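Local coordinates for glutaredoxin related protein (Sulfolobus solfataricus, PDB 4MNN) that probably catalyses thiol-disulfide exchange, as an atypical protein disulfide oxidoreductase with two thioredoxin-like units, at residues A[96-102]-A[127-132]; A[111-117]-A[153-157]; A[59-64]-A[133-137]. The contacts are given in a common frame with arbitrary orientation. Where two conformers were deposited one is given. Numbering follows the deposited sequence.

How the contacts relate
Contact 3 is the core of the set: none of its touching residues is exposed, and its centre lies about 5 Å from that of the chain. Contacts 1 and 2, centred about 15 and 12 Å out, are partly buried. Contacts 1 and 3 both use strand 131-137, pairing it with strand 101-107 and with strand 57-63 respectively, and contact 1 is nested inside the chain loop that contact 3 closes. Both rest on backbone hydrogen bonds; contact 1 adds small aliphatic contacts, contact 3 buried aliphatic and aromatic packing and a tyrosine-glutamate hydrogen bond. Contact 2 has no hydrogen bond between its segments; sulfur and proline pack there, at the start of helix 114-127.

Contact 1: A[96-102]-A[127-132]; sequences AKQVRGS and INENVK
This contact is the opening of a parallel strand pair, at the N-terminal ends of two inner strands of the sheet, 101-107 and 131-137. G101 lies opposite V131 and S102 opposite K132, both pairs with CA atoms 4.8 Å apart. Two backbone bonds set the register: G101 N donates to N130 O (2.9 Å, 156°) and K132 N to G101 O (2.9 Å, 167°), so G101 bonds to the residues flanking V131. V131 CA also approaches G101 O at 3.4 Å in a CA-H...O contact. At phi/psi 91/-164 a side chain on residue 101 would jam against the carbonyl of R100, so glycine is called for. A water bridges S102 OG and K132 O, 2.7 Å from each.

Type I turns lead into both strands, A96 to V99 and N128 to V131, the second with V131 N bonded to N128 O at 3.3 Å. N128, the first residue past helix 114-127 (chi1 t), has its CA-to-CB bond directed toward segment 96-102. Apolar contacts extend the interface: V99 CG1 (chi1 t) meets V131 CG2 at 3.8 Å, and A96 CB lies 4.3 Å from I127 CD1. The aliphatic part of K97 comes close, CG 3.4 Å from I127 CG2. At the exposed side N130 CG lies over one face of the R100 guanidinium, 3.6 Å from NH2. Strand 101-107, helix 114-127 and strand 131-137 form the beta-alpha-beta unit of a thioredoxin fold.

Contact 2: A[111-117]-A[153-157]; sequences CTKCPIT and VPKII
A proline ring fills the hollow between a disulfide and the start of a helix. The peptide bond between V153 and P154 is cis; with V153 at phi/psi -129/159 and P154 at -71/153, the chain presents the P154 ring (C-gamma endo) to segment 111-117, and the CA atoms of C114 and P154 come within 5.0 Å. One wall of the hollow is sulfur: C111 SG is 3.6 Å from P154 CD, and C114 SG is 3.6 Å from P154 N and 3.7 Å from P154 CD. The other walls are K113, whose CB is 3.8 Å from P154 CD, and T117, whose OG1 is 3.6 Å from P154 CG. P154 buries 90 Å² here, more than any other residue of the two segments.

A CxxC disulfide at a helix start facing a cis-proline is the hallmark of the thioredoxin-fold redox site, consistent with C111 and C114 being the redox-active pair of this protein. Their SG atoms are 2.1 Å apart, with C111 in chi1 t and C114 in m. V153, chi1 m, packs against both sulfurs: its CG2 is 3.7 Å from C111 SG and its CB 3.8 Å from C114 SG.

At the T117 wall, T117 N (3.3 Å) and T117 OG1 (3.2 Å) both donate to K113 O. T117, chi1 m, has its CA-to-CB bond directed toward segment 153-157, whose strand 155-158 is antiparallel to strand 101-107. There I156, whose CA-to-CB bond points sideways, reaches over in an m,t rotamer until its CD1 lies 3.8 Å from T117 CG2.

Contact 3: A[59-64]-A[133-137]; sequences YYTYYG and LEIYD
At the apolar centre, Y62 (chi1 t) lays CD1 3.6 Å from I135 CB, and Y60 (chi1 p) sets CB 3.8 Å from L133 CD2, on the sheet face that helix 114-127 covers. This parallel seam joins the edges of two thioredoxin-like units into one continuous sheet, as in protein disulfide oxidoreductases. The strand axes lie 4.5 Å apart at 10°, with T61 opposite E134, Y62 opposite I135 and Y63 opposite Y136. I135 N donates to T61 O (2.8 Å), Y63 N to I135 O (2.7 Å) and D137 N to Y63 O (2.8 Å); T61 N to L133 O, 3.4 Å, is weak. A CB on G64 would clash with D137 CB.

On the other face, the Y63 and Y136 rings lie nearly parallel (12°, centroids 4.6 Å apart) but slid, barely overlapping. At the polar edges, a water links Y62 OH (2.7 Å) to D137 OD2 (2.8 Å), while D137 OD1 is hydrogen-bonded to T139 OG1, and Y63 OH donates to E134 OE2 at 2.9 Å.

Contact 1: A[96-102]-A[127-132]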
loop_
_atom_site.group_PDB
_atom_site.type_symbol
_atom_site.label_atom_id
_atom_site.label_comp_id
_atom_site.label_asym_id
_atom_site.label_seq_id
_atom_site.Cartn_x
_atom_site.Cartn_y
_atom_site.Cartn_z
ATOM N N ALA A 96 0.842 -4.564 17.267
ATOM C CA ALA A 96 0.754 -4.890 15.840
ATOM C C ALA A 96 1.328 -6.255 15.512
ATOM O O ALA A 96 0.856 -6.902 14.591
ATOM C CB ALA A 96 1.468 -3.829 14.998
ATOM N N LYS A 97 2.361 -6.686 16.246
ATOM C CA LYS A 97 2.996 -7.988 16.008
ATOM C C LYS A 97 2.114 -9.194 16.342
ATOM O O LYS A 97 2.457 -10.340 15.977
ATOM C CB LYS A 97 4.288 -8.106 16.842
ATOM C CG LYS A 97 5.373 -7.131 16.432
ATOM C CD LYS A 97 6.600 -7.292 17.328
ATOM C CE LYS A 97 7.764 -6.490 16.809
ATOM N NZ LYS A 97 9.005 -6.734 17.640
ATOM N N GLN A 98 0.995 -8.939 17.032
ATOM C CA GLN A 98 0.093 -9.996 17.446
ATOM C C GLN A 98 -0.867 -10.397 16.359
ATOM O O GLN A 98 -1.417 -11.496 16.365
ATOM C CB GLN A 98 -0.725 -9.556 18.655
ATOM C CG GLN A 98 0.114 -9.340 19.884
ATOM C CD GLN A 98 1.159 -10.405 20.052
ATOM O OE1 GLN A 98 0.854 -11.608 20.187
ATOM N NE2 GLN A 98 2.410 -9.986 20.046
ATOM N N VAL A 99 -1.107 -9.483 15.437
ATOM C CA VAL A 99 -2.055 -9.771 14.386
ATOM C C VAL A 99 -1.542 -10.849 13.432
ATOM O O VAL A 99 -0.328 -11.026 13.245
ATOM C CB VAL A 99 -2.420 -8.456 13.632
ATOM C CG1 VAL A 99 -3.561 -8.694 12.658
ATOM C CG2 VAL A 99 -2.869 -7.400 14.659
ATOM N N ARG A 100 -2.490 -11.593 12.868
ATOM C CA ARG A 100 -2.182 -12.635 11.892
ATOM C C ARG A 100 -3.227 -12.659 10.780
ATOM O O ARG A 100 -4.401 -12.320 10.996
ATOM C CB ARG A 100 -2.152 -14.006 12.562
ATOM C CG ARG A 100 -0.889 -14.276 13.383
ATOM C CD ARG A 100 -0.808 -15.736 13.795
ATOM N NE ARG A 100 0.534 -16.115 14.256
ATOM C CZ ARG A 100 1.509 -16.555 13.465
ATOM N NH1 ARG A 100 2.688 -16.877 13.984
ATOM N NH2 ARG A 100 1.306 -16.694 12.159
ATOM N N GLY A 101 -2.785 -13.045 9.592
ATOM C CA GLY A 101 -3.715 -13.179 8.494
ATOM C C GLY A 101 -3.982 -12.008 7.579
ATOM O O GLY A 101 -3.275 -11.009 7.541
ATOM N N SER A 102 -5.062 -12.144 6.845
ATOM C CA SER A 102 -5.436 -11.132 5.871
ATOM C C SER A 102 -5.916 -9.845 6.521
ATOM O O SER A 102 -6.672 -9.867 7.490
ATOM C CB SER A 102 -6.549 -11.685 4.985
ATOM O OG SER A 102 -7.081 -10.682 4.131
ATOM N N ILE A 127 6.448 -4.434 10.155
ATOM C CA ILE A 127 6.720 -5.061 11.444
ATOM C C ILE A 127 6.305 -6.504 11.540
ATOM O O ILE A 127 6.913 -7.274 12.271
ATOM C CB ILE A 127 5.912 -4.384 12.595
ATOM C CG1 ILE A 127 6.216 -2.901 12.684
ATOM C CG2 ILE A 127 6.207 -5.066 13.918
ATOM C CD1 ILE A 127 5.203 -2.192 13.526
ATOM N N ASN A 128 5.274 -6.872 10.796
ATOM C CA ASN A 128 4.696 -8.199 10.951
ATOM C C ASN A 128 4.523 -8.971 9.646
ATOM O O ASN A 128 3.598 -8.709 8.871
ATOM C CB ASN A 128 3.336 -7.977 11.675
ATOM C CG ASN A 128 2.603 -9.259 12.011
ATOM O OD1 ASN A 128 1.584 -9.233 12.722
ATOM N ND2 ASN A 128 3.091 -10.360 11.531
ATOM N N GLU A 129 5.419 -9.932 9.418
ATOM C CA GLU A 129 5.369 -10.746 8.210
ATOM C C GLU A 129 4.216 -11.725 8.196
ATOM O O GLU A 129 3.956 -12.361 7.166
ATOM C CB GLU A 129 6.664 -11.546 8.063
ATOM C CG GLU A 129 7.898 -10.710 8.051
ATOM C CD GLU A 129 9.142 -11.568 8.028
ATOM O OE1 GLU A 129 9.281 -12.364 7.060
ATOM O OE2 GLU A 129 9.959 -11.445 8.973
ATOM N N ASN A 130 3.534 -11.872 9.335
ATOM C CA ASN A 130 2.424 -12.820 9.430
ATOM C C ASN A 130 1.114 -12.179 8.975
ATOM O O ASN A 130 0.063 -12.832 8.974
ATOM C CB ASN A 130 2.279 -13.298 10.879
ATOM C CG ASN A 130 3.519 -14.017 11.385
ATOM O OD1 ASN A 130 4.020 -13.729 12.482
ATOM N ND2 ASN A 130 4.015 -14.952 10.601
ATOM N N VAL A 131 1.171 -10.894 8.640
ATOM C CA VAL A 131 -0.008 -10.168 8.154
ATOM C C VAL A 131 0.124 -10.087 6.627
ATOM O O VAL A 131 1.220 -9.912 6.125
ATOM C CB VAL A 131 -0.065 -8.713 8.744
ATOM C CG1 VAL A 131 -0.854 -7.786 7.815
ATOM C CG2 VAL A 131 -0.760 -8.722 10.122
ATOM N N LYS A 132 -0.977 -10.246 5.899
ATOM C CA LYS A 132 -0.931 -10.115 4.442
ATOM C C LYS A 132 -1.819 -8.912 4.145
ATOM O O LYS A 132 -3.043 -9.023 4.163
ATOM C CB LYS A 132 -1.482 -11.353 3.733
ATOM C CG LYS A 132 -1.392 -11.175 2.206
ATOM C CD LYS A 132 -2.026 -12.305 1.452
ATOM C CE LYS A 132 -1.710 -12.165 -0.017
ATOM N NZ LYS A 132 -2.261 -13.260 -0.847
HETATM O O HOH W 1 -5.000 -10.001 2.499
#

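Contact 2: A[111-117]-A[153-157]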
loop_
_atom_site.group_PDB
_atom_site.type_symbol
_atom_site.label_atom_id
_atom_site.label_comp_id
_atom_site.label_asym_id
_atom_site.label_seq_id
_atom_site.Cartn_x
_atom_site.Cartn_y
_atom_site.Cartn_z
ATOM N N CYS A 111 -11.148 10.865 0.213
ATOM C CA CYS A 111 -11.272 10.314 1.548
ATOM C C CYS A 111 -10.228 10.901 2.479
ATOM O O CYS A 111 -9.037 10.657 2.319
ATOM C CB CYS A 111 -11.138 8.783 1.476
ATOM S SG CYS A 111 -11.168 7.936 3.083
ATOM N N THR A 112 -10.693 11.656 3.465
ATOM C CA THR A 112 -9.792 12.299 4.399
ATOM C C THR A 112 -9.053 11.365 5.320
ATOM O O THR A 112 -7.853 11.517 5.495
ATOM C CB THR A 112 -10.540 13.353 5.255
ATOM O OG1 THR A 112 -11.014 14.394 4.397
ATOM C CG2 THR A 112 -9.612 13.954 6.302
ATOM N N LYS A 113 -9.741 10.386 5.907
ATOM C CA LYS A 113 -9.043 9.514 6.823
ATOM C C LYS A 113 -8.331 8.342 6.190
ATOM O O LYS A 113 -7.619 7.641 6.875
ATOM C CB LYS A 113 -9.983 8.982 7.926
ATOM C CG LYS A 113 -10.422 10.010 8.947
ATOM C CD LYS A 113 -11.252 9.395 10.056
ATOM C CE LYS A 113 -12.537 8.768 9.519
ATOM N NZ LYS A 113 -13.431 9.722 8.780
ATOM N N CYS A 114 -8.473 8.134 4.892
ATOM C CA CYS A 114 -7.833 6.961 4.302
ATOM C C CYS A 114 -6.309 6.984 4.316
ATOM O O CYS A 114 -5.697 5.991 4.644
ATOM C CB CYS A 114 -8.326 6.732 2.871
ATOM S SG CYS A 114 -10.084 6.197 2.736
ATOM N N PRO A 115 -5.688 8.118 3.957
ATOM C CA PRO A 115 -4.222 8.124 3.974
ATOM C C PRO A 115 -3.632 7.877 5.346
ATOM O O PRO A 115 -2.560 7.309 5.454
ATOM C CB PRO A 115 -3.858 9.489 3.364
ATOM C CG PRO A 115 -5.106 10.329 3.564
ATOM C CD PRO A 115 -6.230 9.333 3.322
ATOM N N ILE A 116 -4.335 8.307 6.390
ATOM C CA ILE A 116 -3.878 8.110 7.756
ATOM C C ILE A 116 -3.892 6.596 8.046
ATOM O O ILE A 116 -2.948 6.046 8.620
ATOM C CB ILE A 116 -4.809 8.860 8.748
ATOM C CG1 ILE A 116 -5.077 10.283 8.221
ATOM C CG2 ILE A 116 -4.192 8.878 10.127
ATOM C CD1 ILE A 116 -6.029 11.127 9.063
ATOM N N THR A 117 -4.954 5.915 7.622
ATOM C CA THR A 117 -5.052 4.469 7.860
ATOM C C THR A 117 -4.060 3.673 7.034
ATOM O O THR A 117 -3.476 2.720 7.531
ATOM C CB THR A 117 -6.473 3.986 7.607
ATOM O OG1 THR A 117 -7.354 4.789 8.407
ATOM C CG2 THR A 117 -6.640 2.501 8.069
ATOM N N VAL A 153 -15.503 4.760 3.601
ATOM C CA VAL A 153 -14.084 4.389 3.739
ATOM C C VAL A 153 -13.451 5.444 4.662
ATOM O O VAL A 153 -14.029 6.519 4.854
ATOM C CB VAL A 153 -13.384 4.365 2.359
ATOM C CG1 VAL A 153 -13.892 3.177 1.524
ATOM C CG2 VAL A 153 -13.693 5.705 1.554
ATOM N N PRO A 154 -12.307 5.130 5.300
ATOM C CA PRO A 154 -11.608 3.846 5.199
ATOM C C PRO A 154 -12.381 2.743 5.911
ATOM O O PRO A 154 -13.127 3.003 6.869
ATOM C CB PRO A 154 -10.275 4.113 5.910
ATOM C CG PRO A 154 -10.665 5.133 6.965
ATOM C CD PRO A 154 -11.546 6.068 6.157
ATOM N N LYS A 155 -12.197 1.503 5.452
ATOM C CA LYS A 155 -12.850 0.365 6.097
ATOM C C LYS A 155 -11.839 -0.796 6.061
ATOM O O LYS A 155 -11.313 -1.105 5.003
ATOM C CB LYS A 155 -14.131 -0.031 5.338
ATOM C CG LYS A 155 -14.886 -1.201 6.037
ATOM C CD LYS A 155 -15.279 -0.844 7.496
ATOM C CE LYS A 155 -15.936 -2.041 8.218
ATOM N NZ LYS A 155 -16.191 -1.781 9.704
ATOM N N ILE A 156 -11.556 -1.407 7.215
ATOM C CA ILE A 156 -10.590 -2.505 7.247
ATOM C C ILE A 156 -11.362 -3.793 7.473
ATOM O O ILE A 156 -12.285 -3.843 8.307
ATOM C CB ILE A 156 -9.578 -2.368 8.424
ATOM C CG1 ILE A 156 -8.872 -0.998 8.378
ATOM C CG2 ILE A 156 -8.557 -3.479 8.339
ATOM C CD1 ILE A 156 -8.040 -0.678 9.691
ATOM N N ILE A 157 -10.998 -4.805 6.703
ATOM C CA ILE A 157 -11.601 -6.137 6.802
ATOM C C ILE A 157 -10.492 -7.081 7.260
ATOM O O ILE A 157 -9.428 -7.142 6.651
ATOM C CB ILE A 157 -12.133 -6.626 5.416
ATOM C CG1 ILE A 157 -13.165 -5.638 4.873
ATOM C CG2 ILE A 157 -12.725 -8.070 5.554
ATOM C CD1 ILE A 157 -14.416 -5.480 5.728
#

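Contact 3: A[59-64]-A[133-137]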
loop_
_atom_site.group_PDB
_atom_site.type_symbol
_atom_site.label_atom_id
_atom_site.label_comp_id
_atom_site.label_asym_id
_atom_site.label_seq_id
_atom_site.Cartn_x
_atom_site.Cartn_y
_atom_site.Cartn_z
ATOM N N TYR A 59 5.531 -6.714 0.802
ATOM C CA TYR A 59 5.024 -5.951 1.923
ATOM C C TYR A 59 3.546 -5.708 1.795
ATOM O O TYR A 59 2.811 -5.785 2.781
ATOM C CB TYR A 59 5.784 -4.636 2.048
ATOM C CG TYR A 59 7.172 -4.872 2.595
ATOM C CD1 TYR A 59 8.189 -5.356 1.775
ATOM C CD2 TYR A 59 7.446 -4.674 3.955
ATOM C CE1 TYR A 59 9.472 -5.654 2.294
ATOM C CE2 TYR A 59 8.715 -4.963 4.483
ATOM C CZ TYR A 59 9.715 -5.452 3.640
ATOM O OH TYR A 59 10.983 -5.732 4.143
ATOM N N TYR A 60 3.099 -5.419 0.581
ATOM C CA TYR A 60 1.669 -5.260 0.350
ATOM C C TYR A 60 1.397 -5.109 -1.127
ATOM O O TYR A 60 2.322 -4.939 -1.929
ATOM C CB TYR A 60 1.142 -4.027 1.114
ATOM C CG TYR A 60 1.758 -2.712 0.684
ATOM C CD1 TYR A 60 1.309 -2.051 -0.458
ATOM C CD2 TYR A 60 2.808 -2.136 1.410
ATOM C CE1 TYR A 60 1.885 -0.842 -0.864
ATOM C CE2 TYR A 60 3.408 -0.922 1.001
ATOM C CZ TYR A 60 2.944 -0.288 -0.125
ATOM O OH TYR A 60 3.506 0.908 -0.582
ATOM N N THR A 61 0.118 -5.174 -1.480
ATOM C CA THR A 61 -0.325 -4.957 -2.851
ATOM C C THR A 61 -1.409 -3.896 -2.710
ATOM O O THR A 61 -2.268 -3.995 -1.817
ATOM C CB THR A 61 -1.034 -6.167 -3.479
ATOM O OG1 THR A 61 -0.134 -7.263 -3.558
ATOM C CG2 THR A 61 -1.503 -5.824 -4.914
ATOM N N TYR A 62 -1.347 -2.899 -3.581
ATOM C CA TYR A 62 -2.320 -1.833 -3.630
ATOM C C TYR A 62 -3.058 -2.067 -4.954
ATOM O O TYR A 62 -2.429 -2.008 -6.045
ATOM C CB TYR A 62 -1.592 -0.489 -3.695
ATOM C CG TYR A 62 -2.511 0.694 -3.581
ATOM C CD1 TYR A 62 -2.576 1.455 -2.404
ATOM C CD2 TYR A 62 -3.318 1.084 -4.669
ATOM C CE1 TYR A 62 -3.421 2.575 -2.315
ATOM C CE2 TYR A 62 -4.164 2.198 -4.592
ATOM C CZ TYR A 62 -4.217 2.935 -3.422
ATOM O OH TYR A 62 -5.090 4.011 -3.352
ATOM N N TYR A 63 -4.350 -2.353 -4.855
ATOM C CA TYR A 63 -5.197 -2.573 -6.012
ATOM C C TYR A 63 -5.847 -1.251 -6.423
ATOM O O TYR A 63 -6.821 -0.803 -5.819
ATOM C CB TYR A 63 -6.241 -3.638 -5.676
ATOM C CG TYR A 63 -5.589 -4.991 -5.407
ATOM C CD1 TYR A 63 -5.369 -5.444 -4.093
ATOM C CD2 TYR A 63 -5.244 -5.841 -6.475
ATOM C CE1 TYR A 63 -4.839 -6.695 -3.852
ATOM C CE2 TYR A 63 -4.714 -7.113 -6.246
ATOM C CZ TYR A 63 -4.515 -7.531 -4.937
ATOM O OH TYR A 63 -3.978 -8.785 -4.701
ATOM N N GLY A 64 -5.262 -0.653 -7.469
ATOM C CA GLY A 64 -5.666 0.631 -8.010
ATOM C C GLY A 64 -4.352 1.337 -8.264
ATOM O O GLY A 64 -3.316 0.659 -8.396
ATOM N N LEU A 133 -1.172 -7.759 3.927
ATOM C CA LEU A 133 -1.862 -6.492 3.671
ATOM C C LEU A 133 -2.189 -6.247 2.205
ATOM O O LEU A 133 -1.326 -6.339 1.338
ATOM C CB LEU A 133 -0.995 -5.306 4.183
ATOM C CG LEU A 133 -1.594 -3.904 3.932
ATOM C CD1 LEU A 133 -2.895 -3.787 4.732
ATOM C CD2 LEU A 133 -0.586 -2.811 4.331
ATOM N N GLU A 134 -3.442 -5.928 1.932
ATOM C CA GLU A 134 -3.872 -5.585 0.572
ATOM C C GLU A 134 -4.693 -4.325 0.704
ATOM O O GLU A 134 -5.516 -4.223 1.633
ATOM C CB GLU A 134 -4.721 -6.715 -0.026
ATOM C CG GLU A 134 -3.836 -7.961 -0.315
ATOM C CD GLU A 134 -4.609 -9.165 -0.819
ATOM O OE1 GLU A 134 -5.466 -9.688 -0.082
ATOM O OE2 GLU A 134 -4.340 -9.583 -1.953
ATOM N N ILE A 135 -4.481 -3.370 -0.200
ATOM C CA ILE A 135 -5.232 -2.111 -0.166
ATOM C C ILE A 135 -6.033 -2.095 -1.438
ATOM O O ILE A 135 -5.518 -2.475 -2.468
ATOM C CB ILE A 135 -4.305 -0.883 -0.219
ATOM C CG1 ILE A 135 -3.114 -1.076 0.729
ATOM C CG2 ILE A 135 -5.124 0.384 0.100
ATOM C CD1 ILE A 135 -3.470 -1.180 2.188
ATOM N N TYR A 136 -7.289 -1.664 -1.364
ATOM C CA TYR A 136 -8.140 -1.600 -2.556
ATOM C C TYR A 136 -8.755 -0.236 -2.743
ATOM O O TYR A 136 -9.347 0.285 -1.817
ATOM C CB TYR A 136 -9.317 -2.570 -2.450
ATOM C CG TYR A 136 -8.930 -4.027 -2.405
ATOM C CD1 TYR A 136 -8.548 -4.640 -1.199
ATOM C CD2 TYR A 136 -8.949 -4.794 -3.572
ATOM C CE1 TYR A 136 -8.197 -5.992 -1.152
ATOM C CE2 TYR A 136 -8.589 -6.151 -3.542
ATOM C CZ TYR A 136 -8.220 -6.740 -2.334
ATOM O OH TYR A 136 -7.866 -8.072 -2.310
ATOM N N ASP A 137 -8.609 0.328 -3.940
ATOM C CA ASP A 137 -9.280 1.579 -4.301
ATOM C C ASP A 137 -10.703 1.065 -4.654
ATOM O O ASP A 137 -10.920 0.407 -5.688
ATOM C CB ASP A 137 -8.653 2.222 -5.537
ATOM C CG ASP A 137 -9.404 3.498 -5.996
ATOM O OD1 ASP A 137 -10.619 3.623 -5.767
ATOM O OD2 ASP A 137 -8.788 4.370 -6.627
HETATM O O HOH W 2 1.639 -8.024 4.031
HETATM O O HOH W 3 -6.212 5.006 -5.627
#